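Long-range contacts in putative short-chain dehydrogenase/reductase (Burkholderia xenovorans, PDB 5K9Z), which probably catalyses NAD- or NADP-dependent oxidation or reduction at CH-OH groups of a substrate not yet identified: residues C[45-50]-C[64-69]; C[86-91]-C[138-143]; C[188-193]-C[245-250]. All coordinates share one frame; numbering follows the deposited sequence.

Interaction 1: residues C[45-50]-C[64-69]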
loop_
_atom_site.group_PDB
_atom_site.type_symbol
_atom_site.label_atom_id
_atom_site.label_comp_id
_atom_site.label_asym_id
_atom_site.label_seq_id
_atom_site.Cartn_x
_atom_site.Cartn_y
_atom_site.Cartn_z
ATOM N N ALA C 45 -31.017 -4.136 4.986
ATOM C CA ALA C 45 -31.249 -4.295 3.558
ATOM C C ALA C 45 -30.544 -5.553 3.082
ATOM O O ALA C 45 -29.362 -5.757 3.385
ATOM C CB ALA C 45 -30.760 -3.082 2.767
ATOM N N ASP C 46 -31.278 -6.396 2.358
ATOM C CA ASP C 46 -30.737 -7.633 1.815
ATOM C C ASP C 46 -31.774 -8.216 0.866
ATOM O O ASP C 46 -32.923 -7.766 0.820
ATOM C CB ASP C 46 -30.392 -8.626 2.933
ATOM C CG ASP C 46 -29.230 -9.549 2.568
ATOM O OD1 ASP C 46 -29.186 -10.032 1.427
ATOM O OD2 ASP C 46 -28.354 -9.785 3.422
ATOM N N VAL C 47 -31.350 -9.221 0.101
ATOM C CA VAL C 47 -32.260 -9.990 -0.738
ATOM C C VAL C 47 -32.727 -11.264 -0.043
ATOM O O VAL C 47 -33.588 -11.971 -0.582
ATOM C CB VAL C 47 -31.603 -10.336 -2.093
ATOM C CG1 VAL C 47 -31.286 -9.076 -2.856
ATOM C CG2 VAL C 47 -30.320 -11.150 -1.876
ATOM N N ASP C 48 -32.183 -11.582 1.129
ATOM C CA ASP C 48 -32.584 -12.771 1.887
ATOM C C ASP C 48 -33.713 -12.370 2.832
ATOM O O ASP C 48 -33.469 -11.910 3.951
ATOM C CB ASP C 48 -31.391 -13.358 2.635
ATOM C CG ASP C 48 -31.692 -14.714 3.277
ATOM O OD1 ASP C 48 -32.876 -15.106 3.403
ATOM O OD2 ASP C 48 -30.723 -15.404 3.655
ATOM N N GLU C 49 -34.959 -12.583 2.386
ATOM C CA GLU C 49 -36.129 -12.100 3.118
ATOM C C GLU C 49 -36.307 -12.833 4.442
ATOM O O GLU C 49 -36.567 -12.208 5.476
ATOM C CB GLU C 49 -37.390 -12.244 2.257
ATOM C CG GLU C 49 -37.572 -11.142 1.226
ATOM C CD GLU C 49 -38.654 -11.456 0.187
ATOM O OE1 GLU C 49 -38.596 -12.527 -0.463
ATOM O OE2 GLU C 49 -39.563 -10.617 0.017
ATOM N N HIS C 50 -36.203 -14.160 4.425
ATOM C CA HIS C 50 -36.427 -14.922 5.651
ATOM C C HIS C 50 -35.392 -14.564 6.713
ATOM O O HIS C 50 -35.739 -14.273 7.862
ATOM C CB HIS C 50 -36.406 -16.422 5.368
ATOM C CG HIS C 50 -36.883 -17.245 6.524
ATOM N ND1 HIS C 50 -36.050 -17.647 7.547
ATOM C CD2 HIS C 50 -38.117 -17.709 6.839
ATOM C CE1 HIS C 50 -36.746 -18.338 8.433
ATOM N NE2 HIS C 50 -38.001 -18.391 8.027
ATOM N N PHE C 64 -36.753 -4.534 8.108
ATOM C CA PHE C 64 -36.133 -5.123 6.930
ATOM C C PHE C 64 -36.648 -4.429 5.678
ATOM O O PHE C 64 -37.822 -4.072 5.601
ATOM C CB PHE C 64 -36.434 -6.621 6.849
ATOM C CG PHE C 64 -36.032 -7.246 5.552
ATOM C CD1 PHE C 64 -34.701 -7.491 5.275
ATOM C CD2 PHE C 64 -36.991 -7.587 4.603
ATOM C CE1 PHE C 64 -34.322 -8.069 4.075
ATOM C CE2 PHE C 64 -36.624 -8.164 3.405
ATOM C CZ PHE C 64 -35.284 -8.403 3.137
ATOM N N ALA C 65 -35.764 -4.213 4.707
ATOM C CA ALA C 65 -36.165 -3.615 3.433
ATOM C C ALA C 65 -35.458 -4.377 2.325
ATOM O O ALA C 65 -34.234 -4.272 2.189
ATOM C CB ALA C 65 -35.829 -2.126 3.376
ATOM N N TYR C 66 -36.235 -5.114 1.521
ATOM C CA TYR C 66 -35.662 -5.930 0.459
ATOM C C TYR C 66 -34.844 -5.047 -0.470
ATOM O O TYR C 66 -35.343 -4.029 -0.967
ATOM C CB TYR C 66 -36.769 -6.645 -0.330
ATOM C CG TYR C 66 -36.224 -7.611 -1.354
ATOM C CD1 TYR C 66 -35.687 -7.160 -2.563
ATOM C CD2 TYR C 66 -36.251 -8.981 -1.121
ATOM C CE1 TYR C 66 -35.178 -8.057 -3.507
ATOM C CE2 TYR C 66 -35.745 -9.885 -2.059
ATOM C CZ TYR C 66 -35.212 -9.413 -3.247
ATOM O OH TYR C 66 -34.701 -10.298 -4.167
ATOM N N THR C 67 -33.583 -5.416 -0.692
ATOM C CA THR C 67 -32.686 -4.565 -1.477
ATOM C C THR C 67 -31.645 -5.408 -2.192
ATOM O O THR C 67 -30.775 -5.988 -1.540
ATOM C CB THR C 67 -31.969 -3.546 -0.598
ATOM O OG1 THR C 67 -32.919 -2.841 0.192
ATOM C CG2 THR C 67 -31.199 -2.570 -1.478
ATOM N N ASP C 68 -31.698 -5.412 -3.517
ATOM C CA ASP C 68 -30.607 -5.891 -4.360
ATOM C C ASP C 68 -29.762 -4.677 -4.739
ATOM O O ASP C 68 -30.178 -3.870 -5.580
ATOM C CB ASP C 68 -31.181 -6.588 -5.590
ATOM C CG ASP C 68 -30.121 -7.116 -6.529
ATOM O OD1 ASP C 68 -28.942 -6.728 -6.429
ATOM O OD2 ASP C 68 -30.491 -7.923 -7.393
ATOM N N VAL C 69 -28.565 -4.556 -4.148
ATOM C CA VAL C 69 -27.763 -3.350 -4.344
ATOM C C VAL C 69 -27.249 -3.204 -5.769
ATOM O O VAL C 69 -26.814 -2.111 -6.152
ATOM C CB VAL C 69 -26.568 -3.263 -3.364
ATOM C CG1 VAL C 69 -27.059 -3.278 -1.934
ATOM C CG2 VAL C 69 -25.558 -4.389 -3.605
#
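Val47 lies over one face of the Tyr66 ring. Its CA sits 4.1 Å from the ring centroid and 25° off the normal, a CH-pi contact, while Val47 CB comes within 3.7 Å of Tyr66 OH. Tyr66 CB heads away from 45-50, but CG is anti to the backbone N (chi1 -174°), and that brings the ring back alongside the chain. At the ring edge, in its plane, Glu49 CG approaches Tyr66 CD2 to 3.5 Å, the carboxylate plane turned 77° to the ring. The same methylene meets Phe64 CE2 at 3.8 Å, so the aliphatic part of Glu49 serves both aromatics. Phe64 CZ reaches obliquely to Asp46 O at 3.4 Å. That oxygen also takes the hydrogen bond from Thr67 N, 2.9 Å long. Deeper in, Ala45 CB rests 3.4 Å from Thr67 OG1, whose hydroxyl bonds to Ala65 O.

The contact closes the beta-alpha-beta unit 41-46, 49-58, 63-66 of the Rossmann fold. Asp46 OD1 accepts from Val47 N, and OD2 from Ala24 N; in NAD-dependent relatives an acidic residue at the end of the second strand often binds the adenosine ribose hydroxyls, a role Asp46 may share. With one direct backbone bond between the segments and Asp46 N buried without a partner, the join depends largely on aromatic and aliphatic packing.

Interaction 2: residues C[86-91]-C[138-143]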
loop_
_atom_site.group_PDB
_atom_site.type_symbol
_atom_site.label_atom_id
_atom_site.label_comp_id
_atom_site.label_asym_id
_atom_site.label_seq_id
_atom_site.Cartn_x
_atom_site.Cartn_y
_atom_site.Cartn_z
ATOM N N HIS C 86 -37.933 7.080 9.796
ATOM C CA HIS C 86 -37.205 7.754 10.859
ATOM C C HIS C 86 -36.891 9.220 10.592
ATOM O O HIS C 86 -36.353 9.886 11.487
ATOM C CB HIS C 86 -35.905 6.992 11.169
ATOM C CG HIS C 86 -36.118 5.531 11.438
ATOM N ND1 HIS C 86 -36.728 5.065 12.584
ATOM C CD2 HIS C 86 -35.793 4.433 10.714
ATOM C CE1 HIS C 86 -36.789 3.744 12.546
ATOM N NE2 HIS C 86 -36.232 3.335 11.420
ATOM N N GLY C 87 -37.194 9.743 9.403
ATOM C CA GLY C 87 -37.009 11.153 9.113
ATOM C C GLY C 87 -35.591 11.580 8.801
ATOM O O GLY C 87 -35.385 12.732 8.408
ATOM N N ARG C 88 -34.609 10.693 8.935
ATOM C CA ARG C 88 -33.223 11.057 8.669
ATOM C C ARG C 88 -32.445 9.785 8.378
ATOM O O ARG C 88 -32.915 8.679 8.643
ATOM C CB ARG C 88 -32.606 11.819 9.855
ATOM C CG ARG C 88 -32.591 11.005 11.142
ATOM C CD ARG C 88 -32.090 11.794 12.344
ATOM N NE ARG C 88 -30.725 12.301 12.174
ATOM C CZ ARG C 88 -30.421 13.570 11.912
ATOM N NH1 ARG C 88 -31.387 14.472 11.795
ATOM N NH2 ARG C 88 -29.158 13.943 11.773
ATOM N N LEU C 89 -31.240 9.959 7.831
ATOM C CA LEU C 89 -30.268 8.880 7.667
ATOM C C LEU C 89 -28.909 9.377 8.150
ATOM O O LEU C 89 -28.387 10.367 7.627
ATOM C CB LEU C 89 -30.171 8.423 6.215
ATOM C CG LEU C 89 -29.195 7.274 5.969
ATOM C CD1 LEU C 89 -29.618 6.021 6.742
ATOM C CD2 LEU C 89 -29.087 6.988 4.482
ATOM N N ASP C 90 -28.352 8.716 9.160
ATOM C CA ASP C 90 -27.084 9.159 9.731
ATOM C C ASP C 90 -25.895 8.346 9.263
ATOM O O ASP C 90 -24.786 8.879 9.178
ATOM C CB ASP C 90 -27.152 9.107 11.250
ATOM C CG ASP C 90 -28.190 10.043 11.797
ATOM O OD1 ASP C 90 -27.999 11.264 11.636
ATOM O OD2 ASP C 90 -29.180 9.569 12.394
ATOM N N CYS C 91 -26.097 7.065 8.972
ATOM C CA CYS C 91 -24.997 6.185 8.628
ATOM C C CYS C 91 -25.457 5.229 7.541
ATOM O O CYS C 91 -26.535 4.640 7.649
ATOM C CB CYS C 91 -24.501 5.411 9.857
ATOM S SG CYS C 91 -23.156 4.271 9.459
ATOM N N GLN C 138 -28.997 17.174 5.612
ATOM C CA GLN C 138 -28.773 17.228 7.058
ATOM C C GLN C 138 -27.561 18.078 7.429
ATOM O O GLN C 138 -27.505 18.624 8.536
ATOM C CB GLN C 138 -28.577 15.806 7.613
ATOM C CG GLN C 138 -29.841 14.955 7.654
ATOM C CD GLN C 138 -29.562 13.452 7.605
ATOM O OE1 GLN C 138 -30.469 12.660 7.318
ATOM N NE2 GLN C 138 -28.306 13.052 7.877
ATOM N N GLY C 139 -26.562 18.157 6.552
ATOM C CA GLY C 139 -25.283 18.712 6.947
ATOM C C GLY C 139 -24.456 17.777 7.800
ATOM O O GLY C 139 -23.546 18.233 8.495
ATOM N N SER C 140 -24.758 16.479 7.791
ATOM C CA SER C 140 -24.004 15.510 8.577
ATOM C C SER C 140 -24.346 14.117 8.072
ATOM O O SER C 140 -25.369 13.907 7.414
ATOM C CB SER C 140 -24.315 15.597 10.076
ATOM O OG SER C 140 -25.650 15.170 10.311
ATOM N N GLY C 141 -23.488 13.177 8.398
ATOM C CA GLY C 141 -23.707 11.796 8.017
ATOM C C GLY C 141 -22.394 11.106 7.727
ATOM O O GLY C 141 -21.364 11.728 7.471
ATOM N N CYS C 142 -22.454 9.774 7.706
ATOM C CA CYS C 142 -21.272 8.943 7.584
ATOM C C CYS C 142 -21.593 7.824 6.604
ATOM O O CYS C 142 -22.526 7.052 6.839
ATOM C CB CYS C 142 -20.887 8.375 8.958
ATOM S SG CYS C 142 -19.393 7.447 8.941
ATOM N N ILE C 143 -20.840 7.736 5.510
ATOM C CA ILE C 143 -21.037 6.692 4.507
ATOM C C ILE C 143 -19.857 5.730 4.575
ATOM O O ILE C 143 -18.697 6.131 4.401
ATOM C CB ILE C 143 -21.192 7.290 3.101
ATOM C CG1 ILE C 143 -22.376 8.271 3.085
ATOM C CG2 ILE C 143 -21.415 6.195 2.099
ATOM C CD1 ILE C 143 -22.522 9.060 1.784
HETATM O O HOH W 1 -27.859 17.115 11.420
HETATM O O HOH W 2 -25.809 12.659 10.474
#
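Cys91 and Cys142 pair at the entry to strands 91-94 and 141-146, neighbours in the middle of the parallel Rossmann sheet. Cys142 N donates to Asp90 O at 2.9 Å, and one step further Cys91 CA approaches Cys142 O to 3.2 Å in a CA-H...O contact. Both cysteine side chains lie on the same face of the sheet.

Ahead of the strands, Gln138, at the C-terminal end of helix 110-138, takes over the work of a strand neighbour. Its chain reaches out extended beyond CG, and its amide pairs with both polar backbone atoms of Leu89: Leu89 N donates to Gln138 OE1 at 2.9 Å, and Gln138 NE2 donates to Leu89 O at 2.7 Å. Leu89 O lies in the amide plane, although NE2 stands well above the carbonyl plane of Leu89. Arg88 CB touches Gln138 OE1 at 3.4 Å, and its guanidinium passes over the amide with the planes 23° apart, Gln138 CD lying under the rim of one face. A bend at chi3 (-60°) turns that guanidinium onto Asp90, which it grips side-on through NE and NH2; the salt bridge from Arg88 NH2 to Asp90 OD1 is 2.9 Å. Asp90 OD2 also accepts from Val17 N of the strand on the other side. Water 1 ties Gln138 O to Ser140 OG and bonds weakly to Arg88 NH2.

Two bonds from one residue fix the rotation of the Gln138 amide, and the Arg88-Asp90 pair probably balances charge locally. The loop entering strand 91-94 is thus held mainly by polar bonds, with Leu89 packed on Ala131 and Met135 of helix 110-138.

Interaction 3: residues C[188-193]-C[245-250]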
loop_
_atom_site.group_PDB
_atom_site.type_symbol
_atom_site.label_atom_id
_atom_site.label_comp_id
_atom_site.label_asym_id
_atom_site.label_seq_id
_atom_site.Cartn_x
_atom_site.Cartn_y
_atom_site.Cartn_z
ATOM N N ALA C 188 -13.930 3.609 4.538
ATOM C CA ALA C 188 -14.045 2.204 4.191
ATOM C C ALA C 188 -13.349 1.373 5.263
ATOM O O ALA C 188 -12.480 1.867 5.983
ATOM C CB ALA C 188 -13.441 1.935 2.813
ATOM N N VAL C 189 -13.769 0.111 5.392
ATOM C CA VAL C 189 -13.071 -0.877 6.205
ATOM C C VAL C 189 -12.625 -1.994 5.277
ATOM O O VAL C 189 -13.340 -2.345 4.328
ATOM C CB VAL C 189 -13.936 -1.442 7.355
ATOM C CG1 VAL C 189 -14.289 -0.352 8.347
ATOM C CG2 VAL C 189 -15.192 -2.130 6.822
ATOM N N ALA C 190 -11.440 -2.545 5.541
ATOM C CA ALA C 190 -10.856 -3.567 4.678
ATOM C C ALA C 190 -10.551 -4.796 5.524
ATOM O O ALA C 190 -9.445 -4.926 6.078
ATOM C CB ALA C 190 -9.609 -3.042 3.966
ATOM N N PRO C 191 -11.523 -5.696 5.694
ATOM C CA PRO C 191 -11.240 -6.961 6.383
ATOM C C PRO C 191 -10.288 -7.804 5.559
ATOM O O PRO C 191 -10.273 -7.742 4.330
ATOM C CB PRO C 191 -12.616 -7.644 6.478
ATOM C CG PRO C 191 -13.623 -6.601 6.036
ATOM C CD PRO C 191 -12.902 -5.627 5.182
ATOM N N GLY C 192 -9.451 -8.564 6.256
ATOM C CA GLY C 192 -8.764 -9.651 5.608
ATOM C C GLY C 192 -9.759 -10.741 5.246
ATOM O O GLY C 192 -10.852 -10.828 5.808
ATOM N N THR C 193 -9.415 -11.562 4.260
ATOM C CA THR C 193 -10.264 -12.699 3.908
ATOM C C THR C 193 -9.386 -13.911 3.643
ATOM O O THR C 193 -8.157 -13.826 3.611
ATOM C CB THR C 193 -11.153 -12.426 2.679
ATOM O OG1 THR C 193 -10.332 -12.186 1.529
ATOM C CG2 THR C 193 -12.084 -11.230 2.908
ATOM N N ALA C 245 -12.149 9.570 4.390
ATOM C CA ALA C 245 -11.522 8.954 3.223
ATOM C C ALA C 245 -10.562 7.833 3.587
ATOM O O ALA C 245 -9.764 7.406 2.747
ATOM C CB ALA C 245 -10.790 9.988 2.367
ATOM N N HIS C 246 -10.635 7.326 4.805
ATOM C CA HIS C 246 -9.631 6.385 5.293
ATOM C C HIS C 246 -10.065 4.956 5.011
ATOM O O HIS C 246 -11.259 4.651 4.970
ATOM C CB HIS C 246 -9.408 6.561 6.798
ATOM C CG HIS C 246 -8.358 5.648 7.374
ATOM N ND1 HIS C 246 -7.061 5.614 6.913
ATOM C CD2 HIS C 246 -8.427 4.732 8.369
ATOM C CE1 HIS C 246 -6.370 4.725 7.606
ATOM N NE2 HIS C 246 -7.174 4.178 8.501
ATOM N N THR C 247 -9.089 4.080 4.823
ATOM C CA THR C 247 -9.362 2.647 4.705
ATOM C C THR C 247 -8.827 1.984 5.963
ATOM O O THR C 247 -7.612 1.816 6.121
ATOM C CB THR C 247 -8.743 2.052 3.449
ATOM O OG1 THR C 247 -9.313 2.692 2.305
ATOM C CG2 THR C 247 -9.040 0.526 3.368
ATOM N N LEU C 248 -9.730 1.639 6.872
ATOM C CA LEU C 248 -9.333 1.006 8.119
ATOM C C LEU C 248 -9.146 -0.487 7.857
ATOM O O LEU C 248 -10.118 -1.206 7.604
ATOM C CB LEU C 248 -10.381 1.270 9.193
ATOM C CG LEU C 248 -10.226 0.602 10.549
ATOM C CD1 LEU C 248 -8.816 0.755 11.065
ATOM C CD2 LEU C 248 -11.227 1.216 11.513
ATOM N N VAL C 249 -7.896 -0.946 7.890
ATOM C CA VAL C 249 -7.547 -2.320 7.518
ATOM C C VAL C 249 -7.574 -3.196 8.765
ATOM O O VAL C 249 -6.979 -2.845 9.797
ATOM C CB VAL C 249 -6.169 -2.377 6.839
ATOM C CG1 VAL C 249 -5.761 -3.832 6.544
ATOM C CG2 VAL C 249 -6.138 -1.509 5.576
ATOM N N VAL C 250 -8.263 -4.335 8.673
ATOM C CA VAL C 250 -8.397 -5.264 9.795
ATOM C C VAL C 250 -7.959 -6.623 9.260
ATOM O O VAL C 250 -8.787 -7.432 8.837
ATOM C CB VAL C 250 -9.828 -5.316 10.355
ATOM C CG1 VAL C 250 -9.874 -6.160 11.640
ATOM C CG2 VAL C 250 -10.386 -3.900 10.598
#
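Ala190 sits against Val249 across two parallel strands, with backbone bonds on either side of the pair. Ala190 N donates to Leu248 O at 2.8 Å, and Ala190 O accepts from Val250 N in a nearly straight bond (176° at the hydrogen). Its methyl is flanked by two branched side chains of the facing strand: Thr247 CG2 lies 3.7 Å from Ala190 CB, and Val249 CG2 lies 4.1 Å from it. Thr247 can offer a methyl here because CG2 is anti to its backbone N, while OG1 is anti to the carbonyl carbon, beside that N.

Ala188, two residues earlier on the same face, repeats the pattern. Ala188 N donates to His246 O at 2.9 Å, nearly along the C=O axis, and Ala188 O receives Leu248 N. Ala188 and Thr247 face helix 159-179, touching Thr172 and Ile169.

The pair belongs to the parallel Rossmann sheet of the short-chain dehydrogenases, in the order 3-2-1-4-5-6-7, with 247-250 the outermost strand on this side within the chain. The short strand axes are 20° apart and approach to 4.4 Å. Pro191-Gly192 lies where members of this family carry a Pro-Gly motif at the end of the sixth strand, close to the nicotinamide of the cofactor in relatives.

Val250 belongs to the opposite face, shared with Val189, Pro191 and Leu248. It packs with Pro191 against Ile228 of helix 225-236, while the backbone of Val189 brings its CA to 3.3 Å from Leu248 O. Pro191 CA makes a CA-H...O contact with Val250 O at 3.5 Å, and the same oxygen accepts from Gly192 N.

How the interactions relate
All three contacts reach one parallel sheet without touching one another, and they sample it from one outer strand to the other. Interaction 1 joins strands 41-46 and 63-66 near the surface, with one direct backbone bond and much aromatic packing. Interaction 2 sits at the entry to the central strands 91-94 and 141-146, partly buried, where the Gln138 amide joins the segments ahead of regular pairing, beside a salt bridge within 86-91 and bridging water. Interaction 3, its centre about 8 Å from that of the chain, is regular backbone strand pairing with small and branched side chains packed along it. Interactions 2 and 3 use the neighbouring strands 141-146 and 184-191, their nearest atoms about 5 Å apart.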